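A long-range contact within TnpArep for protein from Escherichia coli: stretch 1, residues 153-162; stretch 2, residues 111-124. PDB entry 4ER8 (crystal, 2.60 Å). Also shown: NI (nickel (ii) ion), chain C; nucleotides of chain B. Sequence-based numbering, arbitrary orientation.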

# COMPACT_ATOMS: atom_id res chain seq x y z
N ASP A 153 -16.18 -6.10 -7.78
CA ASP A 153 -15.71 -6.07 -9.17
C ASP A 153 -14.20 -5.79 -9.22
O ASP A 153 -13.72 -4.88 -8.55
CB ASP A 153 -16.42 -4.98 -9.98
CG ASP A 153 -17.93 -5.06 -9.91
OD1 ASP A 153 -18.50 -6.20 -9.94
OD2 ASP A 153 -18.55 -3.95 -9.83
N VAL A 154 -13.45 -6.53 -10.02
CA VAL A 154 -12.05 -6.18 -10.32
C VAL A 154 -12.02 -5.03 -11.34
O VAL A 154 -12.37 -5.24 -12.49
CB VAL A 154 -11.30 -7.40 -10.89
CG1 VAL A 154 -10.08 -6.98 -11.69
CG2 VAL A 154 -10.93 -8.38 -9.79
N THR A 155 -11.61 -3.82 -10.93
CA THR A 155 -11.56 -2.66 -11.85
C THR A 155 -10.14 -2.27 -12.36
O THR A 155 -9.11 -2.74 -11.85
CB THR A 155 -12.27 -1.38 -11.26
OG1 THR A 155 -11.47 -0.80 -10.23
CG2 THR A 155 -13.62 -1.72 -10.68
N ASP A 156 -10.09 -1.38 -13.35
CA ASP A 156 -8.83 -0.96 -13.96
C ASP A 156 -8.45 0.52 -13.99
O ASP A 156 -7.56 0.88 -14.78
CB ASP A 156 -8.74 -1.52 -15.37
CG ASP A 156 -7.93 -2.79 -15.43
OD1 ASP A 156 -6.69 -2.68 -15.61
OD2 ASP A 156 -8.53 -3.89 -15.22
N PHE A 157 -9.05 1.40 -13.18
CA PHE A 157 -8.59 2.79 -13.23
C PHE A 157 -7.11 2.77 -12.91
O PHE A 157 -6.65 1.93 -12.17
CB PHE A 157 -9.36 3.71 -12.28
CG PHE A 157 -9.18 3.37 -10.83
CD1 PHE A 157 -8.01 3.73 -10.15
CD2 PHE A 157 -10.20 2.71 -10.13
CE1 PHE A 157 -7.84 3.39 -8.78
CE2 PHE A 157 -10.05 2.38 -8.76
CZ PHE A 157 -8.86 2.73 -8.09
N SER A 158 -6.35 3.67 -13.53
CA SER A 158 -4.91 3.72 -13.37
C SER A 158 -4.55 4.08 -11.92
O SER A 158 -5.16 4.95 -11.34
CB SER A 158 -4.34 4.76 -14.33
OG SER A 158 -4.51 6.03 -13.77
N ALA A 159 -3.53 3.40 -11.38
CA ALA A 159 -3.37 3.21 -9.94
C ALA A 159 -1.90 2.91 -9.57
O ALA A 159 -1.62 2.35 -8.50
CB ALA A 159 -4.24 2.07 -9.51
N GLY A 160 -0.98 3.23 -10.46
CA GLY A 160 0.42 3.00 -10.22
C GLY A 160 0.93 1.60 -10.48
O GLY A 160 2.13 1.36 -10.33
N GLU A 161 0.05 0.66 -10.85
CA GLU A 161 0.54 -0.71 -11.19
C GLU A 161 1.66 -0.73 -12.25
O GLU A 161 1.70 0.12 -13.18
CB GLU A 161 -0.59 -1.65 -11.61
CG GLU A 161 -1.80 -1.74 -10.66
CD GLU A 161 -1.63 -2.69 -9.50
OE1 GLU A 161 -0.49 -3.13 -9.19
OE2 GLU A 161 -2.64 -3.01 -8.85
N ARG A 162 2.56 -1.70 -12.11
CA ARG A 162 3.58 -1.96 -13.13
C ARG A 162 2.92 -2.29 -14.47
O ARG A 162 1.83 -2.88 -14.51
CB ARG A 162 4.55 -3.04 -12.67
CG ARG A 162 4.12 -4.43 -12.89
CD ARG A 162 4.76 -5.39 -11.86
NE ARG A 162 6.20 -5.21 -11.79
CZ ARG A 162 6.94 -5.40 -10.71
NH1 ARG A 162 6.39 -5.79 -9.57
NH2 ARG A 162 8.24 -5.19 -10.78
NI NI C . -1.57 -4.22 -7.51
P DG B 4 8.29 8.06 -15.96
OP1 DG B 4 9.33 9.10 -15.78
OP2 DG B 4 7.62 7.81 -17.25
O5' DG B 4 9.01 6.71 -15.51
C5' DG B 4 9.62 6.58 -14.26
C4' DG B 4 9.76 5.09 -13.97
O4' DG B 4 8.41 4.56 -13.96
C3' DG B 4 10.52 4.26 -15.01
O3' DG B 4 11.09 3.17 -14.34
C2' DG B 4 9.40 3.74 -15.92
C1' DG B 4 8.34 3.44 -14.87
N9 DG B 4 6.95 3.34 -15.35
C8 DG B 4 6.43 3.81 -16.53
N7 DG B 4 5.15 3.61 -16.68
C5 DG B 4 4.79 2.96 -15.51
C6 DG B 4 3.50 2.49 -15.07
O6 DG B 4 2.42 2.57 -15.69
N1 DG B 4 3.53 1.90 -13.79
C2 DG B 4 4.66 1.81 -13.04
N2 DG B 4 4.51 1.18 -11.87
N3 DG B 4 5.86 2.24 -13.43
C4 DG B 4 5.87 2.81 -14.68
P DA B 3 3.81 11.42 -15.10
OP1 DA B 3 5.10 11.84 -14.56
OP2 DA B 3 3.49 12.01 -16.41
O5' DA B 3 3.48 9.86 -15.19
C5' DA B 3 3.61 9.00 -14.08
C4' DA B 3 5.10 8.70 -13.85
O4' DA B 3 5.26 7.87 -12.67
C3' DA B 3 5.86 8.00 -14.95
O3' DA B 3 7.16 8.39 -14.82
C2' DA B 3 5.70 6.54 -14.54
C1' DA B 3 5.84 6.65 -13.02
N9 DA B 3 5.14 5.70 -12.15
C8 DA B 3 3.91 5.12 -12.33
N7 DA B 3 3.56 4.34 -11.34
C5 DA B 3 4.62 4.40 -10.45
C6 DA B 3 4.87 3.79 -9.20
N6 DA B 3 4.03 2.94 -8.55
N1 DA B 3 6.03 4.13 -8.60
C2 DA B 3 6.85 4.96 -9.22
N3 DA B 3 6.73 5.57 -10.39
C4 DA B 3 5.58 5.25 -10.94
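Stretch 2 111-124: HHVDYIYINPVKHG

Stretch 2 is mostly helix, already under way at His-111, with a kink where the backbone N atoms of Pro-120 and Val-121 make no bond to the preceding turn; it closes in a Schellman motif at Gly-124, whose positive phi suits glycine. Stretch 1, which has no regular secondary structure, passes across the helix, its nearest partners stepping back from Lys-122 to His-112, and then turns so that Glu-161 returns toward the later turns: Val-154 lies nearest Lys-122 (CA to CA 5.9 Å), Thr-155 nearest Tyr-115 (7.4 Å between CA atoms) and Ala-159 nearest His-112 (9.1 Å between CA atoms). Together they bury 639 Å².

Val-154 fits among Ile-118, Val-121 and Lys-122. Its CG2 lies 3.6 Å from Ile-118 CG2 and 4.1 Å from Val-121 CG1, while its CG1 packs 3.8 Å from Lys-122 CB. The extended Lys-122 side chain then reaches past this bump, turning only at chi4 (p), so that NZ hydrogen-bonds to Thr-155 O (2.9 Å) and forms a salt bridge with Asp-156 OD2 (2.9 Å).

Further back along the helix, the Phe-157 ring settles against two aromatic residues. Its CE1 is 3.4 Å from His-112 NE2, and its CZ, over one face of the imidazole, is also 3.6 Å from Tyr-115 CD1; both ring pairs are oblique. Tyr-115 projects toward stretch 1 and is covered by Thr-155, Phe-157, Ala-159 and Glu-161. Ala-159 points toward the helix, its CB lying 4.0 Å from Tyr-115 CZ.

Glu-161 completes the contact. Its OE2 accepts hydrogen bonds from Tyr-115 OH (2.9 Å) and Asn-119 ND2 (3.3 Å), and both carboxylate oxygens bind nickel, OE2 at 2.1 Å and OE1 at 2.3 Å from NI. Asn-119 OD1 (2.2 Å from NI) and His-123 NE2 (2.0 Å from NI) join them, so the metal ties the two stretches together.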

# COMPACT_ATOMS: atom_id res chain seq x y z
N HIS A 111 -13.69 3.32 -3.19
CA HIS A 111 -13.24 2.63 -4.41
C HIS A 111 -11.81 2.20 -4.19
O HIS A 111 -11.39 1.12 -4.60
CB HIS A 111 -13.36 3.46 -5.71
CG HIS A 111 -14.78 3.64 -6.19
ND1 HIS A 111 -15.16 4.67 -7.03
CD2 HIS A 111 -15.91 2.93 -5.93
CE1 HIS A 111 -16.46 4.58 -7.28
NE2 HIS A 111 -16.94 3.54 -6.61
N HIS A 112 -11.04 3.06 -3.53
CA HIS A 112 -9.66 2.73 -3.34
C HIS A 112 -9.48 1.72 -2.21
O HIS A 112 -8.56 0.92 -2.31
CB HIS A 112 -8.79 3.97 -3.14
CG HIS A 112 -8.51 4.70 -4.40
ND1 HIS A 112 -9.37 5.64 -4.93
CD2 HIS A 112 -7.42 4.69 -5.21
CE1 HIS A 112 -8.85 6.13 -6.04
NE2 HIS A 112 -7.67 5.58 -6.23
N VAL A 113 -10.32 1.71 -1.18
CA VAL A 113 -10.13 0.66 -0.16
C VAL A 113 -10.46 -0.71 -0.80
O VAL A 113 -9.73 -1.68 -0.61
CB VAL A 113 -10.96 0.83 1.14
CG1 VAL A 113 -10.83 -0.40 1.99
CG2 VAL A 113 -10.59 2.09 1.98
N ASP A 114 -11.56 -0.78 -1.55
CA ASP A 114 -12.01 -1.97 -2.21
C ASP A 114 -10.87 -2.43 -3.12
O ASP A 114 -10.46 -3.62 -3.11
CB ASP A 114 -13.22 -1.65 -3.11
CG ASP A 114 -14.52 -1.36 -2.34
OD1 ASP A 114 -14.66 -1.53 -1.09
OD2 ASP A 114 -15.46 -0.97 -3.05
N TYR A 115 -10.37 -1.48 -3.92
CA TYR A 115 -9.33 -1.77 -4.86
C TYR A 115 -8.19 -2.45 -4.13
O TYR A 115 -7.55 -3.38 -4.65
CB TYR A 115 -8.80 -0.50 -5.48
CG TYR A 115 -7.83 -0.83 -6.59
CD1 TYR A 115 -8.24 -0.86 -7.93
CD2 TYR A 115 -6.49 -1.12 -6.31
CE1 TYR A 115 -7.34 -1.14 -8.95
CE2 TYR A 115 -5.57 -1.39 -7.35
CZ TYR A 115 -6.01 -1.40 -8.66
OH TYR A 115 -5.12 -1.73 -9.66
N ILE A 116 -7.91 -1.96 -2.92
CA ILE A 116 -6.83 -2.55 -2.21
C ILE A 116 -7.12 -4.01 -1.90
O ILE A 116 -6.33 -4.87 -2.29
CB ILE A 116 -6.45 -1.74 -0.99
CG1 ILE A 116 -5.60 -0.54 -1.44
CG2 ILE A 116 -5.69 -2.65 -0.01
CD1 ILE A 116 -5.68 0.67 -0.59
N TYR A 117 -8.27 -4.28 -1.26
CA TYR A 117 -8.60 -5.63 -0.82
C TYR A 117 -8.88 -6.59 -1.97
O TYR A 117 -8.65 -7.79 -1.83
CB TYR A 117 -9.73 -5.65 0.24
CG TYR A 117 -9.38 -4.85 1.50
CD1 TYR A 117 -10.33 -4.03 2.14
CD2 TYR A 117 -8.08 -4.88 2.03
CE1 TYR A 117 -9.97 -3.27 3.28
CE2 TYR A 117 -7.74 -4.14 3.15
CZ TYR A 117 -8.67 -3.34 3.76
OH TYR A 117 -8.29 -2.61 4.88
N ILE A 118 -9.36 -6.08 -3.10
CA ILE A 118 -9.56 -6.90 -4.29
C ILE A 118 -8.27 -7.25 -5.01
O ILE A 118 -8.21 -8.17 -5.82
CB ILE A 118 -10.47 -6.20 -5.29
CG1 ILE A 118 -11.92 -6.41 -4.88
CG2 ILE A 118 -10.30 -6.74 -6.68
CD1 ILE A 118 -12.84 -5.29 -5.42
N ASN A 119 -7.23 -6.50 -4.73
CA ASN A 119 -6.05 -6.59 -5.55
C ASN A 119 -5.48 -8.02 -5.67
O ASN A 119 -5.18 -8.50 -6.77
CB ASN A 119 -5.01 -5.62 -5.05
CG ASN A 119 -4.23 -5.04 -6.14
OD1 ASN A 119 -3.01 -4.92 -6.06
ND2 ASN A 119 -4.93 -4.67 -7.21
N PRO A 120 -5.35 -8.72 -4.53
CA PRO A 120 -4.74 -10.07 -4.62
C PRO A 120 -5.45 -10.91 -5.66
O PRO A 120 -4.85 -11.83 -6.26
CB PRO A 120 -4.94 -10.63 -3.24
CG PRO A 120 -4.86 -9.38 -2.33
CD PRO A 120 -5.52 -8.27 -3.13
N VAL A 121 -6.71 -10.56 -5.92
CA VAL A 121 -7.55 -11.35 -6.83
C VAL A 121 -7.29 -10.85 -8.22
O VAL A 121 -7.02 -11.64 -9.10
CB VAL A 121 -9.06 -11.28 -6.46
CG1 VAL A 121 -9.97 -11.74 -7.60
CG2 VAL A 121 -9.31 -12.08 -5.24
N LYS A 122 -7.35 -9.55 -8.44
CA LYS A 122 -6.94 -8.98 -9.74
C LYS A 122 -5.58 -9.52 -10.20
O LYS A 122 -5.37 -9.73 -11.37
CB LYS A 122 -6.90 -7.44 -9.68
CG LYS A 122 -6.36 -6.74 -10.92
CD LYS A 122 -6.05 -5.25 -10.66
CE LYS A 122 -5.76 -4.49 -11.95
NZ LYS A 122 -6.91 -4.38 -12.92
N HIS A 123 -4.66 -9.78 -9.28
CA HIS A 123 -3.33 -10.14 -9.70
C HIS A 123 -3.17 -11.66 -9.92
O HIS A 123 -2.11 -12.13 -10.38
CB HIS A 123 -2.29 -9.61 -8.72
CG HIS A 123 -2.06 -8.13 -8.83
ND1 HIS A 123 -1.57 -7.53 -9.98
CD2 HIS A 123 -2.18 -7.13 -7.92
CE1 HIS A 123 -1.42 -6.23 -9.77
NE2 HIS A 123 -1.79 -5.96 -8.52
N GLY A 124 -4.23 -12.40 -9.59
CA GLY A 124 -4.30 -13.83 -9.87
C GLY A 124 -3.77 -14.71 -8.75
O GLY A 124 -3.69 -15.92 -8.90